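HD superfamily hydrolase (Clostridium acetobutylicum ATCC 824, PDB 3CCG) probably hydrolyses diadenosine tetraphosphate symmetrically to two ADP molecules, using a pair of iron ions held in an all-helical HD domain. Local coordinates at residues 8-12 and 50-54; 19-23 and 130-136; 44-48 and 100-105. All blocks are in the same frame, centred on the assembly; numbering follows the deposited sequence. Where two conformers were deposited one is given.

Helix 5-38 leaves the N terminus and is used twice. Its early part, 8-12, closes the loop of contact 1 against 50-54, the end of helix 42-51 and the turn after it. About three turns further along the same helix, 19-23 enters contact 2, which is closed by 130-136 at the end of helix 121-132. Helix 42-51 gives 44-48 to contact 3, completed by 100-105 at the start of helix 103-110. Along the chain contact 1 crosses both of the others, while contact 3 lies wholly within the span of contact 2. Contacts 1 and 2 share one iron and its bridging water; contact 3 packs away from the metals.

Contact 1: 8-12 and 50-54; sequences ITDYL and LVHDC. With FE (Fe (III) ion), chain C; FE (Fe (III) ion), chain B.
Leu12 carries this contact, with its two methyls reaching different parts of 50-54. CD1 lies 3.7 Å from Leu50 CG and also rests against the Leu50 carbonyl oxygen, while CD2 sits 3.6 Å from Cys54 CB. The fork therefore spans the passage from the last turn of helix 42-51 into the turn beyond it. One helical turn back, Ile8 presents its branch methyl: CG2 is 3.8 Å from Val51 CG1 and 3.9 Å from Leu50 CD2, fitting between the two. With chi1 at -68°, CG1 lies beside the backbone N and CG2 falls anti to it, facing Val51 and Leu50. The Ile8 side chain also touches Ile98, Met2 and Trp3. Tyr11 meets Cys54 CB at its ring edge, near the ring plane, and a water joins the two segments at the tyrosine hydroxyl: it lies 3.1 Å from Tyr11 OH and donates to Cys54 O at 2.8 Å.

Behind this apolar layer, the chain from Val51 to Cys54 makes a type I beta turn, closed by Cys54 N to Val51 O. The turn sends His52 and Asp53 to the far side, away from 8-12. His52 NE2 binds one iron at 2.5 Å, and its ND1 is tied back to Gly49 O, which fixes the rotation of the ring. Asp53 bridges the pair, OD2 to that iron and OD1 to the second at 2.2 Å. His23 and Asp130 also bind the first iron, and His86 and His112 the second. Consecutive His and Asp ligands, presented on a turn at the metal pair, are the signature that names the HD domain.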
loop_
_atom_site.group_PDB
_atom_site.type_symbol
_atom_site.label_atom_id
_atom_site.label_comp_id
_atom_site.label_asym_id
_atom_site.label_seq_id
_atom_site.Cartn_x
_atom_site.Cartn_y
_atom_site.Cartn_z
ATOM N N ILE A 8 -8.264 -26.647 24.820
ATOM C CA ILE A 8 -7.607 -25.614 24.013
ATOM C C ILE A 8 -6.210 -25.315 24.511
ATOM O O ILE A 8 -5.238 -25.226 23.727
ATOM C CB ILE A 8 -8.453 -24.320 24.007
ATOM C CG1 ILE A 8 -9.733 -24.557 23.250
ATOM C CG2 ILE A 8 -7.681 -23.193 23.339
ATOM C CD1 ILE A 8 -10.797 -23.461 23.459
ATOM N N THR A 9 -6.045 -25.154 25.814
ATOM C CA THR A 9 -4.734 -24.836 26.348
ATOM C C THR A 9 -3.761 -25.999 26.083
ATOM O O THR A 9 -2.593 -25.759 25.787
ATOM C CB THR A 9 -4.736 -24.369 27.825
ATOM O OG1 THR A 9 -5.357 -25.380 28.608
ATOM C CG2 THR A 9 -5.498 -23.045 27.958
ATOM N N ASP A 10 -4.240 -27.235 26.199
ATOM C CA ASP A 10 -3.410 -28.404 25.918
ATOM C C ASP A 10 -2.923 -28.346 24.480
ATOM O O ASP A 10 -1.731 -28.536 24.173
ATOM C CB ASP A 10 -4.205 -29.697 26.129
ATOM C CG ASP A 10 -4.349 -30.083 27.593
ATOM O OD1 ASP A 10 -3.685 -29.477 28.456
ATOM O OD2 ASP A 10 -5.123 -31.019 27.860
ATOM N N TYR A 11 -3.870 -28.082 23.594
ATOM C CA TYR A 11 -3.579 -28.017 22.158
ATOM C C TYR A 11 -2.589 -26.931 21.857
ATOM O O TYR A 11 -1.651 -27.131 21.067
ATOM C CB TYR A 11 -4.864 -27.764 21.421
ATOM C CG TYR A 11 -4.796 -27.550 19.911
ATOM C CD1 TYR A 11 -4.796 -28.631 19.030
ATOM C CD2 TYR A 11 -4.893 -26.282 19.377
ATOM C CE1 TYR A 11 -4.782 -28.442 17.681
ATOM C CE2 TYR A 11 -4.887 -26.080 18.015
ATOM C CZ TYR A 11 -4.853 -27.169 17.174
ATOM O OH TYR A 11 -4.857 -26.981 15.808
ATOM N N LEU A 12 -2.777 -25.753 22.433
ATOM C CA LEU A 12 -1.863 -24.623 22.177
ATOM C C LEU A 12 -0.481 -24.863 22.732
ATOM O O LEU A 12 0.524 -24.551 22.076
ATOM C CB LEU A 12 -2.453 -23.289 22.697
ATOM C CG LEU A 12 -3.739 -22.803 22.035
ATOM C CD1 LEU A 12 -4.289 -21.601 22.786
ATOM C CD2 LEU A 12 -3.547 -22.512 20.523
ATOM N N LEU A 50 -6.617 -15.785 23.175
ATOM C CA LEU A 50 -5.991 -17.049 23.466
ATOM C C LEU A 50 -5.594 -17.826 22.200
ATOM O O LEU A 50 -4.489 -18.372 22.150
ATOM C CB LEU A 50 -6.904 -17.916 24.336
ATOM C CG LEU A 50 -6.360 -19.300 24.772
ATOM C CD1 LEU A 50 -5.053 -19.178 25.553
ATOM C CD2 LEU A 50 -7.448 -20.041 25.544
ATOM N N VAL A 51 -6.488 -17.869 21.218
ATOM C CA VAL A 51 -6.274 -18.752 20.067
ATOM C C VAL A 51 -5.764 -18.066 18.809
ATOM O O VAL A 51 -5.492 -18.729 17.811
ATOM C CB VAL A 51 -7.546 -19.542 19.734
ATOM C CG1 VAL A 51 -8.120 -20.230 21.002
ATOM C CG2 VAL A 51 -8.583 -18.672 19.119
ATOM N N HIS A 52 -5.490 -16.780 18.885
ATOM C CA HIS A 52 -5.188 -15.987 17.676
ATOM C C HIS A 52 -3.991 -16.558 16.913
ATOM O O HIS A 52 -3.971 -16.434 15.675
ATOM C CB HIS A 52 -4.940 -14.513 17.994
ATOM C CG HIS A 52 -3.585 -14.238 18.536
ATOM N ND1 HIS A 52 -3.176 -14.525 19.833
ATOM C CD2 HIS A 52 -2.501 -13.723 17.924
ATOM C CE1 HIS A 52 -1.915 -14.171 19.978
ATOM N NE2 HIS A 52 -1.469 -13.702 18.826
ATOM N N ASP A 53 -3.018 -17.135 17.613
ATOM C CA ASP A 53 -1.770 -17.598 16.982
ATOM C C ASP A 53 -1.802 -19.140 16.864
ATOM O O ASP A 53 -0.751 -19.749 16.769
ATOM C CB ASP A 53 -0.490 -17.127 17.714
ATOM C CG ASP A 53 0.162 -15.965 17.078
ATOM O OD1 ASP A 53 -0.212 -15.510 15.992
ATOM O OD2 ASP A 53 1.109 -15.434 17.702
ATOM N N CYS A 54 -2.968 -19.759 16.888
ATOM C CA CYS A 54 -3.031 -21.214 16.872
ATOM C C CYS A 54 -2.301 -21.880 15.655
ATOM O O CYS A 54 -1.899 -23.085 15.713
ATOM C CB CYS A 54 -4.473 -21.735 17.082
ATOM S SG CYS A 54 -5.588 -21.414 15.735
HETATM FE FE FE C . 0.866 -13.008 18.164
HETATM FE FE FE B . 0.313 -13.698 14.913
HETATM O O HOH W 1 -2.099 -25.778 15.170
HETATM O O HOH W 2 0.135 -12.648 16.659
HETATM O O HOH W 3 0.928 -11.951 13.933
#

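Contact 2: 19-23 and 130-136; sequences KRYKH and DYIEPGR. With FE (Fe (III) ion), chain C; PO4 (phosphate ion), chain D.
His23 and Glu133 meet through a single hydrogen bond, and the histidine is the side chain to follow. Its CB leaves helix 5-38 with CG anti to the backbone N (chi1 158°), which swings the ring across to 130-136; CB passes 3.9 Å from Glu133 OE2, and CG still faces that oxygen. On one edge of the ring ND1 donates to it at 2.8 Å, with an N-H...O angle of 159°. The acceptor lies in the ring plane, yet the proton comes to OE2 from above the carboxylate plane. Glu133 is steadied in turn at OE1, which receives Gly135 N and a water. CE1 has Arg136 NH2 at 3.6 Å, and CD2 flanks the iron next to NE2.

At the tip, NE2 binds iron at 2.3 Å, the first histidine of the H...HD...D set that defines an HD domain; Asp130 OD1, the last of the set, takes the same ion at 2.2 Å, and His52 and Asp53 complete the protein ligands. A phosphate, probably from the crystallisation liquor, adds O4 to this iron. Two arginines gather round that oxygen: Arg20 NH1 approaches to 2.8 Å, and Arg136 NH2 gives a weak bond. Arg136 NE donates to the Asp130 carbonyl oxygen, which lies near the guanidinium plane, and so helps hold that group beside the phosphate.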
loop_
_atom_site.group_PDB
_atom_site.type_symbol
_atom_site.label_atom_id
_atom_site.label_comp_id
_atom_site.label_asym_id
_atom_site.label_seq_id
_atom_site.Cartn_x
_atom_site.Cartn_y
_atom_site.Cartn_z
ATOM N N LYS A 19 7.292 -20.708 24.880
ATOM C CA LYS A 19 7.432 -19.273 24.735
ATOM C C LYS A 19 6.202 -18.666 24.033
ATOM O O LYS A 19 5.606 -17.680 24.524
ATOM C CB LYS A 19 8.704 -18.971 23.974
ATOM C CG LYS A 19 9.171 -17.549 24.032
ATOM N N ARG A 20 5.807 -19.274 22.912
ATOM C CA ARG A 20 4.697 -18.724 22.096
ATOM C C ARG A 20 3.347 -18.939 22.813
ATOM O O ARG A 20 2.425 -18.117 22.668
ATOM C CB ARG A 20 4.734 -19.291 20.701
ATOM C CG ARG A 20 3.756 -18.659 19.715
ATOM C CD ARG A 20 4.020 -17.184 19.483
ATOM N NE ARG A 20 5.187 -16.966 18.638
ATOM C CZ ARG A 20 5.498 -15.779 18.145
ATOM N NH1 ARG A 20 4.709 -14.754 18.397
ATOM N NH2 ARG A 20 6.566 -15.633 17.393
ATOM N N TYR A 21 3.222 -20.017 23.604
ATOM C CA TYR A 21 2.040 -20.241 24.417
ATOM C C TYR A 21 1.940 -19.158 25.493
ATOM O O TYR A 21 0.881 -18.554 25.705
ATOM C CB TYR A 21 2.024 -21.640 25.053
ATOM C CG TYR A 21 0.902 -21.838 26.034
ATOM C CD1 TYR A 21 -0.399 -21.966 25.610
ATOM C CD2 TYR A 21 1.143 -21.901 27.407
ATOM C CE1 TYR A 21 -1.435 -22.135 26.500
ATOM C CE2 TYR A 21 0.112 -22.060 28.292
ATOM C CZ TYR A 21 -1.164 -22.177 27.841
ATOM O OH TYR A 21 -2.201 -22.340 28.700
ATOM N N LYS A 22 3.065 -18.854 26.132
ATOM C CA LYS A 22 3.069 -17.774 27.130
ATOM C C LYS A 22 2.661 -16.441 26.488
ATOM O O LYS A 22 1.882 -15.699 27.075
ATOM C CB LYS A 22 4.421 -17.652 27.853
ATOM C CG LYS A 22 4.451 -16.567 28.930
ATOM N N HIS A 23 3.204 -16.142 25.305
ATOM C CA HIS A 23 2.807 -14.936 24.503
ATOM C C HIS A 23 1.296 -14.901 24.349
ATOM O O HIS A 23 0.659 -13.875 24.546
ATOM C CB HIS A 23 3.525 -14.876 23.105
ATOM C CG HIS A 23 2.846 -14.038 22.029
ATOM N ND1 HIS A 23 2.879 -12.655 21.983
ATOM C CD2 HIS A 23 2.241 -14.429 20.869
ATOM C CE1 HIS A 23 2.233 -12.233 20.900
ATOM N NE2 HIS A 23 1.845 -13.292 20.195
ATOM N N ASP A 130 -1.529 -7.941 20.468
ATOM C CA ASP A 130 -0.339 -8.666 20.079
ATOM C C ASP A 130 0.962 -7.830 20.278
ATOM O O ASP A 130 1.992 -8.343 20.705
ATOM C CB ASP A 130 -0.500 -9.099 18.624
ATOM C CG ASP A 130 0.523 -10.117 18.219
ATOM O OD1 ASP A 130 0.781 -11.019 19.009
ATOM O OD2 ASP A 130 1.009 -10.039 17.082
ATOM N N TYR A 131 0.863 -6.539 19.987
ATOM C CA TYR A 131 1.963 -5.570 20.125
ATOM C C TYR A 131 2.257 -5.101 21.545
ATOM O O TYR A 131 3.383 -4.800 21.878
ATOM C CB TYR A 131 1.673 -4.324 19.256
ATOM C CG TYR A 131 1.840 -4.585 17.789
ATOM C CD1 TYR A 131 0.798 -5.099 17.015
ATOM C CD2 TYR A 131 3.056 -4.365 17.175
ATOM C CE1 TYR A 131 0.981 -5.372 15.663
ATOM C CE2 TYR A 131 3.244 -4.652 15.845
ATOM C CZ TYR A 131 2.206 -5.142 15.088
ATOM O OH TYR A 131 2.430 -5.411 13.741
ATOM N N ILE A 132 1.236 -5.010 22.376
ATOM C CA ILE A 132 1.423 -4.395 23.683
ATOM C C ILE A 132 1.350 -5.346 24.904
ATOM O O ILE A 132 1.420 -4.875 26.053
ATOM C CB ILE A 132 0.392 -3.235 23.862
ATOM C CG1 ILE A 132 -1.044 -3.745 23.931
ATOM C CG2 ILE A 132 0.555 -2.156 22.743
ATOM C CD1 ILE A 132 -2.075 -2.776 24.426
ATOM N N GLU A 133 1.188 -6.655 24.663
ATOM C CA GLU A 133 1.111 -7.644 25.741
ATOM C C GLU A 133 2.394 -7.520 26.547
ATOM O O GLU A 133 3.448 -7.164 26.007
ATOM C CB GLU A 133 0.798 -9.068 25.246
ATOM C CG GLU A 133 1.813 -9.651 24.316
ATOM C CD GLU A 133 2.812 -10.547 25.022
ATOM O OE1 GLU A 133 2.760 -10.602 26.289
ATOM O OE2 GLU A 133 3.629 -11.196 24.295
ATOM N N PRO A 134 2.288 -7.771 27.847
ATOM C CA PRO A 134 3.355 -7.453 28.815
ATOM C C PRO A 134 4.693 -8.069 28.524
ATOM O O PRO A 134 5.709 -7.528 28.951
ATOM C CB PRO A 134 2.805 -8.004 30.134
ATOM C CG PRO A 134 1.363 -8.118 29.943
ATOM C CD PRO A 134 1.075 -8.283 28.497
ATOM N N GLY A 135 4.683 -9.188 27.838
ATOM C CA GLY A 135 5.896 -9.896 27.497
ATOM C C GLY A 135 6.655 -9.242 26.367
ATOM O O GLY A 135 7.750 -9.667 26.043
ATOM N N ARG A 136 6.088 -8.199 25.772
ATOM C CA ARG A 136 6.794 -7.505 24.692
ATOM C C ARG A 136 7.633 -6.325 25.184
ATOM O O ARG A 136 7.300 -5.629 26.133
ATOM C CB ARG A 136 5.863 -7.056 23.596
ATOM C CG ARG A 136 5.423 -8.253 22.795
ATOM C CD ARG A 136 5.138 -7.887 21.390
ATOM N NE ARG A 136 4.726 -9.032 20.599
ATOM C CZ ARG A 136 5.568 -9.790 19.907
ATOM N NH1 ARG A 136 6.882 -9.514 19.935
ATOM N NH2 ARG A 136 5.110 -10.794 19.179
HETATM FE FE FE C . 0.866 -13.008 18.164
HETATM P P PO4 D . 3.277 -12.696 16.043
HETATM O O1 PO4 D . 2.418 -13.903 15.426
HETATM O O2 PO4 D . 2.886 -11.280 15.563
HETATM O O3 PO4 D . 4.758 -12.997 15.825
HETATM O O4 PO4 D . 3.095 -12.623 17.501
HETATM O O HOH W 4 3.415 -12.777 27.754
HETATM O O HOH W 2 0.135 -12.648 16.659
#

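Contact 3: 44-48 and 100-105; sequences KARIA and IDDEDV
Lys44 reaches across to the N-terminal end of helix 103-110, where Asp102 is the N-cap, joining helix 42-51 to the start of that helix in the all-helical HD fold. The ammonium NZ is held by two partners. Asp104 OD2 receives it at 2.8 Å in a salt bridge, using the anti lone pair, the one turned away from OD1; that other oxygen is bonded to Ser120 OG. The second partner is a water, which accepts from NZ at 2.9 Å and donates to Asp102 OD2 at 2.6 Å. Asp102 OD1 meanwhile takes Val105 N at 3.0 Å, again through an anti lone pair and nearly straight at 167°. One carboxylate thus caps the helix with one oxygen and reaches the lysine through water with the other. The lysine chain turns at its third torsion (58°), carrying CE and NZ round to Asp104. The two aspartates would probably favour a charged lysine.

The rest of the contact is apolar. Val105 sends CG1 to Ala48 CB and CG2 to the aliphatic stem of Lys44, its two methyls straddling successive turns of helix 42-51. Leu122 of helix 121-132 touches both Val105 and Lys44, and Ile126 reaches Ala48. At the loop end Ile47 and Ile100 lie side by side, running opposite ways, with Ile47 CG2 3.5 Å from Ile100 CD1.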
loop_
_atom_site.group_PDB
_atom_site.type_symbol
_atom_site.label_atom_id
_atom_site.label_comp_id
_atom_site.label_asym_id
_atom_site.label_seq_id
_atom_site.Cartn_x
_atom_site.Cartn_y
_atom_site.Cartn_z
ATOM N N LYS A 44 -15.393 -13.043 24.409
ATOM C CA LYS A 44 -14.936 -12.937 23.000
ATOM C C LYS A 44 -13.456 -12.520 22.965
ATOM O O LYS A 44 -12.644 -13.062 22.169
ATOM C CB LYS A 44 -15.792 -11.944 22.208
ATOM C CG LYS A 44 -17.145 -12.509 21.810
ATOM C CD LYS A 44 -18.153 -11.517 21.210
ATOM C CE LYS A 44 -17.709 -10.798 19.979
ATOM N NZ LYS A 44 -18.755 -9.843 19.353
ATOM N N ALA A 45 -13.093 -11.528 23.790
ATOM C CA ALA A 45 -11.735 -11.045 23.863
ATOM C C ALA A 45 -10.807 -12.162 24.349
ATOM O O ALA A 45 -9.721 -12.403 23.811
ATOM C CB ALA A 45 -11.621 -9.839 24.767
ATOM N N ARG A 46 -11.200 -12.835 25.423
ATOM C CA ARG A 46 -10.378 -13.938 25.985
ATOM C C ARG A 46 -10.137 -15.076 24.973
ATOM O O ARG A 46 -9.016 -15.582 24.838
ATOM C CB ARG A 46 -11.034 -14.510 27.269
ATOM C CG ARG A 46 -10.231 -15.655 27.979
ATOM C CD ARG A 46 -11.010 -16.341 29.131
ATOM N NE ARG A 46 -11.622 -15.310 29.956
ATOM C CZ ARG A 46 -10.956 -14.571 30.834
ATOM N NH1 ARG A 46 -9.673 -14.797 31.035
ATOM N NH2 ARG A 46 -11.575 -13.631 31.533
ATOM N N ILE A 47 -11.178 -15.532 24.294
ATOM C CA ILE A 47 -10.985 -16.667 23.360
ATOM C C ILE A 47 -10.215 -16.224 22.116
ATOM O O ILE A 47 -9.319 -16.912 21.683
ATOM C CB ILE A 47 -12.285 -17.343 22.975
ATOM C CG1 ILE A 47 -13.006 -17.897 24.196
ATOM C CG2 ILE A 47 -12.079 -18.529 21.952
ATOM C CD1 ILE A 47 -14.482 -18.142 23.896
ATOM N N ALA A 48 -10.562 -15.074 21.556
ATOM C CA ALA A 48 -9.839 -14.640 20.380
ATOM C C ALA A 48 -8.385 -14.412 20.726
ATOM O O ALA A 48 -7.491 -14.782 19.965
ATOM C CB ALA A 48 -10.487 -13.359 19.831
ATOM N N ILE A 100 -15.033 -23.001 17.226
ATOM C CA ILE A 100 -15.427 -21.632 17.459
ATOM C C ILE A 100 -16.225 -21.110 16.277
ATOM O O ILE A 100 -15.758 -21.082 15.151
ATOM C CB ILE A 100 -14.190 -20.691 17.688
ATOM C CG1 ILE A 100 -13.495 -21.128 18.965
ATOM C CG2 ILE A 100 -14.613 -19.238 17.690
ATOM C CD1 ILE A 100 -12.026 -20.622 19.116
ATOM N N ASP A 101 -17.479 -20.699 16.505
ATOM C CA ASP A 101 -18.331 -20.199 15.438
ATOM C C ASP A 101 -18.582 -18.701 15.397
ATOM O O ASP A 101 -19.090 -18.198 14.371
ATOM C CB ASP A 101 -19.707 -20.882 15.539
ATOM C CG ASP A 101 -19.633 -22.321 15.243
ATOM O OD1 ASP A 101 -18.844 -22.698 14.338
ATOM O OD2 ASP A 101 -20.389 -23.074 15.915
ATOM N N ASP A 102 -18.241 -17.998 16.483
ATOM C CA ASP A 102 -18.523 -16.586 16.564
ATOM C C ASP A 102 -17.808 -15.828 15.458
ATOM O O ASP A 102 -16.584 -15.846 15.350
ATOM C CB ASP A 102 -18.179 -15.987 17.910
ATOM C CG ASP A 102 -18.568 -14.568 17.998
ATOM O OD1 ASP A 102 -17.843 -13.671 17.552
ATOM O OD2 ASP A 102 -19.637 -14.334 18.580
ATOM N N GLU A 103 -18.601 -15.147 14.637
ATOM C CA GLU A 103 -18.052 -14.479 13.448
ATOM C C GLU A 103 -17.018 -13.410 13.776
ATOM O O GLU A 103 -15.995 -13.271 13.062
ATOM C CB GLU A 103 -19.169 -13.876 12.584
ATOM C CG GLU A 103 -18.640 -13.072 11.430
ATOM N N ASP A 104 -17.270 -12.648 14.834
ATOM C CA ASP A 104 -16.387 -11.551 15.243
ATOM C C ASP A 104 -15.053 -12.146 15.720
ATOM O O ASP A 104 -13.995 -11.673 15.335
ATOM C CB ASP A 104 -17.053 -10.744 16.358
ATOM C CG ASP A 104 -16.466 -9.393 16.571
ATOM O OD1 ASP A 104 -15.681 -8.861 15.731
ATOM O OD2 ASP A 104 -16.813 -8.791 17.615
ATOM N N VAL A 105 -15.107 -13.168 16.564
ATOM C CA VAL A 105 -13.869 -13.858 17.011
ATOM C C VAL A 105 -13.103 -14.353 15.816
ATOM O O VAL A 105 -11.886 -14.150 15.738
ATOM C CB VAL A 105 -14.186 -15.001 17.944
ATOM C CG1 VAL A 105 -12.987 -15.932 18.234
ATOM C CG2 VAL A 105 -14.769 -14.461 19.261
HETATM O O HOH W 5 -20.441 -11.902 18.238
#